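Local coordinates for Rod shape-determining protein (MreC) (Helicobacter pylori, PDB 5LP5), which binds penicillin-binding protein 2 in the core cell wall synthesis complex and probably takes part in setting the rod shape of the cell, at residues Q176-D181 / A225-A230. Residues are numbered along the deposited sequence; the frame is centred on the assembly and turned at random.
Sequences QELVVD and AVLKNA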
# COMPACT_ATOMS: atom_id res chain seq x y z
N GLN C 176 -13.47 3.42 -25.66
CA GLN C 176 -14.58 4.22 -25.15
C GLN C 176 -15.60 3.43 -24.30
O GLN C 176 -16.82 3.56 -24.48
CB GLN C 176 -15.27 4.97 -26.30
CG GLN C 176 -14.42 6.10 -26.85
CD GLN C 176 -14.98 6.70 -28.11
OE1 GLN C 176 -15.34 5.98 -29.06
NE2 GLN C 176 -15.03 8.03 -28.14
N GLU C 177 -15.07 2.62 -23.38
CA GLU C 177 -15.88 1.95 -22.36
C GLU C 177 -15.83 2.82 -21.12
O GLU C 177 -14.83 3.46 -20.85
CB GLU C 177 -15.32 0.56 -22.02
CG GLU C 177 -14.98 -0.30 -23.23
CD GLU C 177 -14.65 -1.73 -22.88
OE1 GLU C 177 -13.53 -1.96 -22.34
OE2 GLU C 177 -15.49 -2.62 -23.17
N LEU C 178 -16.92 2.85 -20.38
CA LEU C 178 -16.93 3.56 -19.11
C LEU C 178 -16.19 2.75 -18.07
O LEU C 178 -16.47 1.60 -17.88
CB LEU C 178 -18.38 3.83 -18.67
CG LEU C 178 -18.49 4.88 -17.57
CD1 LEU C 178 -17.96 6.20 -18.10
CD2 LEU C 178 -19.92 5.07 -17.14
N VAL C 179 -15.24 3.37 -17.39
CA VAL C 179 -14.37 2.65 -16.45
C VAL C 179 -14.38 3.31 -15.09
O VAL C 179 -14.43 4.54 -15.00
CB VAL C 179 -12.93 2.63 -16.97
CG1 VAL C 179 -11.99 2.04 -15.93
CG2 VAL C 179 -12.86 1.90 -18.33
N VAL C 180 -14.36 2.51 -14.03
CA VAL C 180 -14.04 3.03 -12.70
C VAL C 180 -12.57 2.75 -12.41
O VAL C 180 -12.12 1.60 -12.42
CB VAL C 180 -14.90 2.41 -11.59
CG1 VAL C 180 -14.52 2.99 -10.24
CG2 VAL C 180 -16.38 2.61 -11.86
N ASP C 181 -11.84 3.80 -12.15
CA ASP C 181 -10.40 3.73 -11.95
C ASP C 181 -10.04 3.97 -10.49
O ASP C 181 -10.86 4.48 -9.71
CB ASP C 181 -9.74 4.80 -12.83
CG ASP C 181 -9.08 4.22 -14.05
OD1 ASP C 181 -8.39 3.19 -13.86
OD2 ASP C 181 -9.24 4.80 -15.16
N ALA C 225 -12.41 -1.12 -12.88
CA ALA C 225 -13.61 -1.87 -13.18
C ALA C 225 -14.24 -1.31 -14.42
O ALA C 225 -14.54 -0.12 -14.49
CB ALA C 225 -14.60 -1.78 -12.02
N VAL C 226 -14.43 -2.16 -15.41
CA VAL C 226 -15.11 -1.76 -16.62
C VAL C 226 -16.58 -1.99 -16.41
O VAL C 226 -16.97 -3.03 -15.90
CB VAL C 226 -14.65 -2.61 -17.82
CG1 VAL C 226 -15.37 -2.16 -19.09
CG2 VAL C 226 -13.14 -2.49 -17.98
N LEU C 227 -17.40 -1.02 -16.81
CA LEU C 227 -18.84 -1.08 -16.54
C LEU C 227 -19.62 -1.57 -17.72
O LEU C 227 -19.20 -1.42 -18.84
CB LEU C 227 -19.39 0.29 -16.14
CG LEU C 227 -18.66 0.95 -14.99
CD1 LEU C 227 -19.41 2.20 -14.56
CD2 LEU C 227 -18.55 0.03 -13.80
N LYS C 228 -20.79 -2.13 -17.45
CA LYS C 228 -21.79 -2.41 -18.46
C LYS C 228 -23.11 -1.77 -17.99
O LYS C 228 -23.19 -1.32 -16.85
CB LYS C 228 -21.93 -3.92 -18.64
CG LYS C 228 -22.40 -4.66 -17.40
CD LYS C 228 -22.51 -6.16 -17.60
CE LYS C 228 -22.48 -6.88 -16.25
NZ LYS C 228 -22.55 -8.39 -16.35
N ASN C 229 -24.12 -1.72 -18.85
CA ASN C 229 -25.38 -1.06 -18.52
C ASN C 229 -25.21 0.39 -18.09
O ASN C 229 -26.06 0.93 -17.37
CB ASN C 229 -26.09 -1.80 -17.39
CG ASN C 229 -26.67 -3.09 -17.84
OD1 ASN C 229 -27.49 -3.11 -18.75
ND2 ASN C 229 -26.25 -4.20 -17.20
N ALA C 230 -24.12 1.04 -18.53
CA ALA C 230 -23.96 2.46 -18.28
C ALA C 230 -24.37 3.20 -19.53
O ALA C 230 -24.36 2.61 -20.62
CB ALA C 230 -22.52 2.79 -17.93
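Two neighbouring antiparallel strands, 178-183 and 223-228, pair here in one of the two six-stranded beta-barrels of MreC, the barrel core of the family. Val180 and Ala225 form a hydrogen-bonded pair: Val180 N gives its hydrogen to Ala225 O at 2.7 Å, and Ala225 N returns one to Val180 O at 2.8 Å, both donors lying in the plane of the carbonyl they meet. Val179 and Val226 follow as a non-hydrogen-bonded pair. Beyond them Leu227 N donates a hydrogen bond to Leu178 O at 3.0 Å, nearly along the C=O axis (C=O...N angle 167°). The segments run antiparallel at 145°, some 35° from exactly antiparallel, and these three backbone bonds join them.

On the face of Val180 and Ala225, Leu178 and Leu227 add their side chains. Leu227, its CG anti to the carbonyl carbon (chi1 -54°), spreads its two methyls between the other strand's side chains: CD2 lies 3.9 Å from Val180 CG2, and CD1 lies 3.9 Å from Leu178 CD2. The side chains cross obliquely. Leu178 CD2 also meets Ala230 CB at 3.5 Å, an apolar contact with the loop that follows strand 223-228. Beta-branched Val179 and Val226 share the other face and suit the extended backbone. At the end of the strand pair, the loop residue Glu177, extended beyond CG, crosses Val226 obliquely, OE1 lying 3.7 Å from Val226 CG1 and hydrogen-bonded elsewhere.

Strand 166-172 flanks 178-183 on its other edge, and Ile170 packs on Leu178, Val180 and Leu227; Val159 and Ile161 of strand 158-161 also cover Val180. Strand 209-218 borders 223-228, with Val226 against Ser215 and Glu217.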